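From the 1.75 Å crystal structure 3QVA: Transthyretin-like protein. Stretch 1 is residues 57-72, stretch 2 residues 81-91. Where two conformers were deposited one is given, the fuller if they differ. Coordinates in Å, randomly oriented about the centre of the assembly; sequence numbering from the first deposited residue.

Stretch 1 57-72: PLPAGRYCLTAETGAW
Stretch 2 81-91: VFTRAQIDFVI

The strand starting at Arg62 and the strand running to Val90 are antiparallel neighbours, their N-to-C directions 163° apart and their axes 4.6 Å apart at closest approach; the two stretches bury 944 Å² in all. The register pairs Arg62 with Val90, Tyr63 with Phe89, Cys64 with Asp88, Leu65 with Ile87, Thr66 with Gln86 and Ala67 with Ala85. CA-CA distances alternate accordingly: 5.5, 5.1 and 5.1 Å at the hydrogen-bonded pairs Tyr63-Phe89, Leu65-Ile87 and Ala67-Ala85, but 4.5, 4.6 and 4.3 Å at the non-hydrogen-bonded pairs Arg62-Val90, Cys64-Asp88 and Thr66-Gln86.

Backbone bonds fix this register. Tyr63 N donates to Phe89 O (2.9 Å) and Phe89 N to Tyr63 O (3.0 Å); Leu65 N to Ile87 O (2.9 Å, bent to 146°) and Ile87 N to Leu65 O (2.8 Å, 178°); Ala67 N to Ala85 O (2.8 Å) and Ala85 N to Ala67 O (2.9 Å). Ile91 N donates to Gly61 O at 2.9 Å and 170°. Gly61 adopts phi/psi 154/-173, where a CB would jam against the preceding carbonyl.

Ile91 (chi1 m, chi2 t) has the largest covered area, 99 Å². The CA-to-CB bond of Ile91 points toward stretch 1; Ile91 CD1 packs 3.6 Å from Tyr63 CE1 and 4.0 Å from Leu58 CB, while Ile91 CG2 lies 3.8 Å from Ala60 CA. Tyr63 (chi1 m, chi2 91°) is held from its far end too, since Tyr63 OH donates to Pro59 O at 2.7 Å.

Phe89 (87 Å²) has phi/psi -142/171 and chi1 p, and its ring end comes nearer stretch 1, on the face shared by Tyr63, Leu65, Ala67, Ala85 and Ile87. Tyr63 CB sits over one ring face, 4.0 Å from the Phe89 centroid and 25° off the normal, a CH-pi contact. The Tyr63 and Phe89 rings are inclined by only 24°, yet their centroids are 6.0 Å apart; they are slid past each other and barely overlap. Leu65 CG approaches Phe89 CE2 at 4.1 Å.

The other stretch covers 73 Å² of Tyr63, 72 Å² of Leu65 and 66 Å² of Arg84. Arg84 (chi1 p, chi2 t, chi3 p) forms a salt bridge with Glu68 (chi1 and chi2 m): Arg84 NH1 to Glu68 OE1 is 2.9 Å, Arg84 NE to Glu68 OE2 3.1 Å at 171°. Glu68 precedes the helix at its N-cap position. In that helix, Gly70 N makes a weak bond to Thr83 O (3.2 Å, 128°); an ideal CB on Gly70 would lie 2.4 Å from Thr83 O, a clash.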

# COMPACT_ATOMS: atom_id res chain seq x y z
N PRO A 57 14.33 -24.48 9.00
CA PRO A 57 14.57 -23.06 8.69
C PRO A 57 15.48 -22.85 7.48
O PRO A 57 16.42 -23.63 7.26
CB PRO A 57 15.22 -22.52 9.96
CG PRO A 57 15.61 -23.73 10.77
CD PRO A 57 14.60 -24.77 10.42
N LEU A 58 15.19 -21.81 6.70
CA LEU A 58 15.94 -21.50 5.48
C LEU A 58 17.31 -20.91 5.81
O LEU A 58 17.43 -20.11 6.74
CB LEU A 58 15.15 -20.54 4.59
CG LEU A 58 13.80 -20.99 4.02
CD1 LEU A 58 13.05 -19.79 3.49
CD2 LEU A 58 13.98 -22.04 2.93
N PRO A 59 18.34 -21.29 5.03
CA PRO A 59 19.67 -20.70 5.17
C PRO A 59 19.73 -19.27 4.64
O PRO A 59 18.77 -18.79 4.05
CB PRO A 59 20.55 -21.63 4.33
CG PRO A 59 19.63 -22.26 3.36
CD PRO A 59 18.33 -22.42 4.08
N ALA A 60 20.87 -18.61 4.87
CA ALA A 60 21.11 -17.26 4.36
C ALA A 60 21.27 -17.27 2.84
O ALA A 60 21.81 -18.21 2.27
CB ALA A 60 22.33 -16.65 5.02
N GLY A 61 20.78 -16.21 2.19
CA GLY A 61 20.87 -16.09 0.74
C GLY A 61 19.77 -15.22 0.15
O GLY A 61 18.99 -14.61 0.87
N ARG A 62 19.71 -15.18 -1.18
CA ARG A 62 18.72 -14.37 -1.88
C ARG A 62 17.57 -15.23 -2.41
O ARG A 62 17.79 -16.23 -3.10
CB ARG A 62 19.39 -13.58 -3.00
CG ARG A 62 20.30 -12.48 -2.49
CD ARG A 62 21.34 -12.10 -3.53
NE ARG A 62 20.77 -11.36 -4.65
CZ ARG A 62 20.64 -11.84 -5.89
NH1 ARG A 62 21.05 -13.07 -6.20
NH2 ARG A 62 20.09 -11.08 -6.83
N TYR A 63 16.35 -14.82 -2.07
CA TYR A 63 15.16 -15.60 -2.38
C TYR A 63 14.14 -14.81 -3.18
O TYR A 63 14.17 -13.58 -3.23
CB TYR A 63 14.50 -16.10 -1.10
CG TYR A 63 15.31 -17.10 -0.32
CD1 TYR A 63 16.20 -16.68 0.67
CD2 TYR A 63 15.18 -18.47 -0.55
CE1 TYR A 63 16.95 -17.60 1.40
CE2 TYR A 63 15.92 -19.39 0.18
CZ TYR A 63 16.80 -18.95 1.15
OH TYR A 63 17.54 -19.86 1.87
N CYS A 64 13.22 -15.55 -3.79
CA CYS A 64 12.16 -14.97 -4.58
C CYS A 64 10.87 -15.70 -4.23
O CYS A 64 10.79 -16.92 -4.42
CB CYS A 64 12.50 -15.14 -6.06
SG CYS A 64 11.31 -14.46 -7.17
N LEU A 65 9.89 -14.97 -3.70
CA LEU A 65 8.55 -15.51 -3.47
C LEU A 65 7.63 -14.99 -4.55
O LEU A 65 7.53 -13.79 -4.73
CB LEU A 65 7.99 -15.05 -2.13
CG LEU A 65 7.91 -15.90 -0.87
CD1 LEU A 65 7.02 -15.16 0.13
CD2 LEU A 65 7.37 -17.31 -1.11
N THR A 66 6.95 -15.89 -5.26
CA THR A 66 6.10 -15.47 -6.36
C THR A 66 4.67 -15.95 -6.18
O THR A 66 4.41 -17.16 -6.17
CB THR A 66 6.64 -15.97 -7.71
OG1 THR A 66 8.00 -15.52 -7.87
CG2 THR A 66 5.79 -15.44 -8.87
N ALA A 67 3.74 -15.00 -6.07
CA ALA A 67 2.32 -15.33 -5.95
C ALA A 67 1.66 -15.22 -7.31
O ALA A 67 1.81 -14.21 -8.00
CB ALA A 67 1.64 -14.41 -4.93
N GLU A 68 0.94 -16.26 -7.70
CA GLU A 68 0.32 -16.28 -9.01
C GLU A 68 -1.03 -15.56 -8.96
O GLU A 68 -2.10 -16.17 -9.04
CB GLU A 68 0.19 -17.73 -9.51
CG GLU A 68 1.55 -18.38 -9.75
CD GLU A 68 2.29 -17.77 -10.92
OE1 GLU A 68 1.63 -17.42 -11.92
OE2 GLU A 68 3.54 -17.62 -10.85
N THR A 69 -0.96 -14.25 -8.81
CA THR A 69 -2.14 -13.44 -8.56
C THR A 69 -3.02 -13.26 -9.80
O THR A 69 -4.26 -13.30 -9.70
CB THR A 69 -1.75 -12.06 -7.99
OG1 THR A 69 -0.83 -11.43 -8.89
CG2 THR A 69 -1.08 -12.22 -6.63
N GLY A 70 -2.39 -13.10 -10.96
CA GLY A 70 -3.11 -12.89 -12.21
C GLY A 70 -3.98 -14.09 -12.54
O GLY A 70 -5.15 -13.93 -12.92
N ALA A 71 -3.42 -15.29 -12.37
CA ALA A 71 -4.14 -16.54 -12.61
C ALA A 71 -5.31 -16.70 -11.65
O ALA A 71 -6.38 -17.17 -12.04
CB ALA A 71 -3.19 -17.73 -12.50
N TRP A 72 -5.10 -16.32 -10.39
CA TRP A 72 -6.13 -16.36 -9.36
C TRP A 72 -7.30 -15.43 -9.70
O TRP A 72 -8.47 -15.83 -9.62
CB TRP A 72 -5.54 -16.03 -7.99
CG TRP A 72 -6.48 -16.18 -6.85
CD1 TRP A 72 -6.85 -17.34 -6.24
CD2 TRP A 72 -7.14 -15.12 -6.14
NE1 TRP A 72 -7.71 -17.08 -5.20
CE2 TRP A 72 -7.92 -15.73 -5.13
CE3 TRP A 72 -7.17 -13.73 -6.27
CZ2 TRP A 72 -8.70 -14.98 -4.24
CZ3 TRP A 72 -7.95 -12.99 -5.38
CH2 TRP A 72 -8.71 -13.62 -4.38
N VAL A 81 -4.01 -6.11 -15.03
CA VAL A 81 -2.81 -5.92 -15.84
C VAL A 81 -1.59 -6.56 -15.18
O VAL A 81 -0.57 -6.76 -15.82
CB VAL A 81 -2.52 -4.43 -16.18
CG1 VAL A 81 -3.71 -3.80 -16.91
CG2 VAL A 81 -2.13 -3.63 -14.92
N PHE A 82 -1.69 -6.88 -13.89
CA PHE A 82 -0.59 -7.54 -13.20
C PHE A 82 -0.69 -9.04 -13.35
O PHE A 82 -1.71 -9.64 -12.98
CB PHE A 82 -0.54 -7.13 -11.72
CG PHE A 82 -0.40 -5.65 -11.53
CD1 PHE A 82 -1.50 -4.88 -11.18
CD2 PHE A 82 0.82 -5.01 -11.74
CE1 PHE A 82 -1.39 -3.51 -11.03
CE2 PHE A 82 0.94 -3.63 -11.59
CZ PHE A 82 -0.16 -2.88 -11.22
N THR A 83 0.35 -9.65 -13.92
CA THR A 83 0.31 -11.08 -14.24
C THR A 83 0.65 -11.99 -13.05
O THR A 83 0.16 -13.11 -12.97
CB THR A 83 1.23 -11.42 -15.42
OG1 THR A 83 2.57 -11.02 -15.11
CG2 THR A 83 0.77 -10.69 -16.67
N ARG A 84 1.51 -11.49 -12.16
CA ARG A 84 1.89 -12.20 -10.94
C ARG A 84 2.53 -11.18 -10.01
O ARG A 84 2.73 -10.02 -10.41
CB ARG A 84 2.85 -13.37 -11.23
CG ARG A 84 4.01 -13.05 -12.16
CD ARG A 84 4.76 -14.32 -12.55
NE ARG A 84 3.84 -15.37 -12.99
CZ ARG A 84 3.24 -15.40 -14.18
NH1 ARG A 84 2.42 -16.39 -14.48
NH2 ARG A 84 3.47 -14.43 -15.06
N ALA A 85 2.83 -11.60 -8.79
CA ALA A 85 3.44 -10.74 -7.80
C ALA A 85 4.70 -11.41 -7.29
O ALA A 85 4.63 -12.42 -6.59
CB ALA A 85 2.45 -10.46 -6.67
N GLN A 86 5.85 -10.86 -7.66
CA GLN A 86 7.13 -11.41 -7.27
C GLN A 86 7.79 -10.51 -6.22
O GLN A 86 7.92 -9.29 -6.43
CB GLN A 86 8.04 -11.56 -8.49
CG GLN A 86 9.42 -12.10 -8.15
CD GLN A 86 10.33 -12.21 -9.37
OE1 GLN A 86 11.37 -11.55 -9.44
NE2 GLN A 86 9.95 -13.05 -10.33
N ILE A 87 8.18 -11.11 -5.10
CA ILE A 87 8.97 -10.43 -4.07
C ILE A 87 10.40 -10.97 -4.09
O ILE A 87 10.62 -12.19 -4.08
CB ILE A 87 8.39 -10.65 -2.66
CG1 ILE A 87 6.95 -10.13 -2.57
CG2 ILE A 87 9.27 -9.95 -1.61
CD1 ILE A 87 6.28 -10.56 -1.26
N ASP A 88 11.36 -10.05 -4.11
CA ASP A 88 12.77 -10.44 -4.08
C ASP A 88 13.37 -9.93 -2.79
O ASP A 88 13.36 -8.73 -2.52
CB ASP A 88 13.49 -9.84 -5.29
CG ASP A 88 13.02 -10.45 -6.59
OD1 ASP A 88 12.26 -9.77 -7.32
OD2 ASP A 88 13.40 -11.61 -6.86
N PHE A 89 13.87 -10.85 -1.97
CA PHE A 89 14.34 -10.48 -0.64
C PHE A 89 15.60 -11.24 -0.24
O PHE A 89 16.04 -12.16 -0.94
CB PHE A 89 13.23 -10.64 0.41
CG PHE A 89 12.78 -12.06 0.62
CD1 PHE A 89 13.22 -12.78 1.73
CD2 PHE A 89 11.91 -12.67 -0.27
CE1 PHE A 89 12.80 -14.09 1.94
CE2 PHE A 89 11.48 -13.99 -0.07
CZ PHE A 89 11.93 -14.70 1.04
N VAL A 90 16.19 -10.83 0.87
CA VAL A 90 17.43 -11.44 1.35
C VAL A 90 17.30 -11.92 2.79
O VAL A 90 16.66 -11.27 3.64
CB VAL A 90 18.65 -10.48 1.16
CG1 VAL A 90 18.44 -9.15 1.89
CG2 VAL A 90 19.97 -11.16 1.60
N ILE A 91 17.87 -13.09 3.05
CA ILE A 91 18.10 -13.58 4.41
C ILE A 91 19.60 -13.50 4.70
O ILE A 91 20.09 -12.48 5.20
CB ILE A 91 17.62 -15.04 4.59
CG1 ILE A 91 16.09 -15.11 4.48
CG2 ILE A 91 18.09 -15.60 5.93
CD1 ILE A 91 15.51 -16.53 4.52
O HOH W 1 15.79 -12.53 -5.90
O HOH W 2 -0.50 -15.61 -12.09
O HOH W 3 -2.86 -9.82 -10.48